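Local coordinates for protein transcriptional regulator WhiB1 (Mycobacterium tuberculosis H37Rv, PDB 6ONO) that holds a nitric oxide-sensitive [4Fe-4S] cluster, binds the RNA polymerase sigma factor SigA and acts as a transcriptional repressor, at residues 33-37 against 59-64. Residue numbers count along the deposited sequence, not the author numbering.
Sequences AKLVC and VWGGMS. With SF4 (iron/sulfur cluster), chain E.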
ATOM      1  N   ALA A  33      12.425   6.086  -4.766  1.00 16.99           N
ATOM      2  CA  ALA A  33      12.166   4.785  -4.142  1.00 16.97           C
ATOM      3  C   ALA A  33      13.069   3.683  -4.714  1.00 17.66           C
ATOM      4  O   ALA A  33      13.627   2.849  -3.970  1.00 17.16           O
ATOM      5  CB  ALA A  33      10.695   4.410  -4.310  1.00 15.52           C
ATOM      6  N   LYS A  34      13.195   3.636  -6.042  1.00 18.88           N
ATOM      7  CA  LYS A  34      14.040   2.630  -6.671  1.00 20.33           C
ATOM      8  C   LYS A  34      15.488   2.744  -6.210  1.00 23.71           C
ATOM      9  O   LYS A  34      16.184   1.732  -6.132  1.00 23.25           O
ATOM     10  CB  LYS A  34      13.972   2.755  -8.189  1.00 19.05           C
ATOM     11  CG  LYS A  34      12.703   2.242  -8.821  1.00 18.32           C
ATOM     12  CD  LYS A  34      12.780   2.404 -10.341  1.00 19.15           C
ATOM     13  CE  LYS A  34      11.580   1.774 -11.007  1.00 21.21           C
ATOM     14  NZ  LYS A  34      11.704   1.758 -12.479  1.00 24.02           N
ATOM     15  N   LEU A  35      15.963   3.961  -5.934  1.00 21.38           N
ATOM     16  CA  LEU A  35      17.318   4.118  -5.411  1.00 26.19           C
ATOM     17  C   LEU A  35      17.495   3.389  -4.088  1.00 29.82           C
ATOM     18  O   LEU A  35      18.574   2.852  -3.811  1.00 31.79           O
ATOM     19  CB  LEU A  35      17.660   5.595  -5.239  1.00 26.37           C
ATOM     20  CG  LEU A  35      17.977   6.338  -6.535  1.00 25.66           C
ATOM     21  CD1 LEU A  35      18.301   7.787  -6.236  1.00 26.66           C
ATOM     22  CD2 LEU A  35      19.114   5.671  -7.258  1.00 26.42           C
ATOM     23  N   VAL A  36      16.460   3.382  -3.247  1.00 22.26           N
ATOM     24  CA  VAL A  36      16.512   2.601  -2.014  1.00 29.01           C
ATOM     25  C   VAL A  36      16.578   1.119  -2.341  1.00 23.53           C
ATOM     26  O   VAL A  36      17.428   0.382  -1.821  1.00 28.04           O
ATOM     27  CB  VAL A  36      15.305   2.922  -1.112  1.00 29.50           C
ATOM     28  CG1 VAL A  36      15.377   2.105   0.179  1.00 32.05           C
ATOM     29  CG2 VAL A  36      15.226   4.417  -0.815  1.00 22.07           C
ATOM     30  N   CYS A  37      15.684   0.657  -3.217  1.00 23.48           N
ATOM     31  CA  CYS A  37      15.695  -0.767  -3.562  1.00 24.04           C
ATOM     32  C   CYS A  37      17.047  -1.211  -4.121  1.00 28.24           C
ATOM     33  O   CYS A  37      17.459  -2.364  -3.928  1.00 30.86           O
ATOM     34  CB  CYS A  37      14.588  -1.070  -4.563  1.00 21.28           C
ATOM     35  SG  CYS A  37      12.941  -0.769  -3.918  1.00 20.34           S
ATOM     36  N   VAL A  59       5.932   0.797  -4.981  1.00 15.17           N
ATOM     37  CA  VAL A  59       7.211   0.306  -5.483  1.00 14.98           C
ATOM     38  C   VAL A  59       7.685  -0.821  -4.568  1.00 18.79           C
ATOM     39  O   VAL A  59       7.836  -0.629  -3.349  1.00 16.33           O
ATOM     40  CB  VAL A  59       8.253   1.435  -5.550  1.00 14.86           C
ATOM     41  CG1 VAL A  59       9.588   0.903  -6.002  1.00 15.09           C
ATOM     42  CG2 VAL A  59       7.776   2.587  -6.475  1.00 15.06           C
ATOM     43  N   TRP A  60       7.891  -2.003  -5.151  1.00 14.76           N
ATOM     44  CA  TRP A  60       8.416  -3.180  -4.474  1.00 15.76           C
ATOM     45  C   TRP A  60       9.540  -3.739  -5.320  1.00 18.16           C
ATOM     46  O   TRP A  60       9.446  -3.739  -6.551  1.00 16.22           O
ATOM     47  CB  TRP A  60       7.365  -4.286  -4.295  1.00 16.54           C
ATOM     48  CG  TRP A  60       6.115  -3.886  -3.549  1.00 16.43           C
ATOM     49  CD1 TRP A  60       5.213  -2.922  -3.908  1.00 18.45           C
ATOM     50  CD2 TRP A  60       5.616  -4.471  -2.344  1.00 17.56           C
ATOM     51  NE1 TRP A  60       4.189  -2.864  -2.992  1.00 16.37           N
ATOM     52  CE2 TRP A  60       4.413  -3.800  -2.019  1.00 21.45           C
ATOM     53  CE3 TRP A  60       6.070  -5.492  -1.501  1.00 19.10           C
ATOM     54  CZ2 TRP A  60       3.656  -4.119  -0.886  1.00 18.70           C
ATOM     55  CZ3 TRP A  60       5.320  -5.812  -0.379  1.00 20.40           C
ATOM     56  CH2 TRP A  60       4.124  -5.127  -0.085  1.00 20.13           C
ATOM     57  N   GLY A  61      10.597  -4.207  -4.657  1.00 19.42           N
ATOM     58  CA  GLY A  61      11.668  -4.935  -5.315  1.00 20.20           C
ATOM     59  C   GLY A  61      12.301  -4.213  -6.487  1.00 21.39           C
ATOM     60  O   GLY A  61      12.726  -4.846  -7.457  1.00 21.24           O
ATOM     61  N   GLY A  62      12.369  -2.888  -6.413  1.00 16.88           N
ATOM     62  CA  GLY A  62      12.940  -2.099  -7.488  1.00 16.78           C
ATOM     63  C   GLY A  62      12.065  -1.922  -8.709  1.00 16.30           C
ATOM     64  O   GLY A  62      12.574  -1.466  -9.736  1.00 16.80           O
HETATM   65  N   MSE A  63      10.780  -2.286  -8.641  1.00 17.21           N
HETATM   66  CA  MSE A  63       9.835  -2.086  -9.750  1.00 18.67           C
HETATM   67  C   MSE A  63       8.633  -1.231  -9.313  1.00 18.70           C
HETATM   68  O   MSE A  63       8.118  -1.405  -8.204  1.00 16.85           O
HETATM   69  CB  MSE A  63       9.301  -3.425 -10.291  1.00 18.28           C
HETATM   70  CG  MSE A  63      10.338  -4.430 -10.761  1.00 24.01           C
HETATM   71 SE   MSE A  63       9.506  -5.664 -12.033  0.54 22.71          SE
HETATM   72  CE  MSE A  63       9.465  -4.520 -13.590  1.00 30.67           C
ATOM     73  N   SER A  64       8.169  -0.350 -10.197  1.00 15.94           N
ATOM     74  CA  SER A  64       6.976   0.437  -9.938  1.00 15.88           C
ATOM     75  C   SER A  64       5.734  -0.414 -10.163  1.00 16.44           C
ATOM     76  O   SER A  64       5.793  -1.515 -10.721  1.00 17.13           O
ATOM     77  CB  SER A  64       6.922   1.672 -10.840  1.00 16.52           C
ATOM     78  OG  SER A  64       6.597   1.304 -12.163  1.00 18.19           O
TER
HETATM   79 FE1  SF4 E 101      12.102  -2.232   0.635  1.00 25.40          FE
HETATM   80 FE2  SF4 E 101      12.790  -1.946  -1.981  1.00 21.46          FE
HETATM   81 FE3  SF4 E 101      11.648  -4.285  -1.118  1.00 23.82          FE
HETATM   82 FE4  SF4 E 101      14.184  -3.659  -0.352  1.00 27.11          FE
HETATM   83  S1  SF4 E 101      13.474  -4.051  -2.465  1.00 26.48           S
HETATM   84  S2  SF4 E 101      12.527  -4.451   0.968  1.00 25.45           S
HETATM   85  S3  SF4 E 101      14.041  -1.387  -0.191  1.00 25.14           S
HETATM   86  S4  SF4 E 101      10.670  -2.220  -1.130  1.00 22.92           S
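K34 lays its extended side chain over the turn at G62: its CG is 4.4 Å from V59 CG1 and its CE 3.6 Å from G62 O. Those are contacts of the aliphatic part; the charged NZ goes on to a salt bridge with E67 of helix 65-71, the helix that S64 N-caps. One turn further along helix 27-38, C37 points toward the same loop and binds the cluster, SG to FE2 at 2.3 Å. That sulfur also sits 3.3 Å from G62 N and 4.3 Å from V59 CG1, so the backbone of the turn packs directly against the ligating thiolate. W60 to M63 form a type I' beta turn, with M63 N to W60 O at 2.9 Å and W60 N to M63 O at 3.1 Å. Both central residues, G61 and G62, have positive phi, which favours glycine. This is the G(V/I)WGG turn of the WhiB family, here following the cluster-binding cysteines in sequence and lying beside the cluster: G61 CA is 3.5 Å from sulfide S1. A K34 CA to G62 CA distance of 4.9 Å marks how tightly helix and turn approach. At the other edge A33 CB meets V59 CB at 4.0 Å, a small apolar contact bordered by F17. W60 turns away from the helix, and its ring packs on the SigA chain.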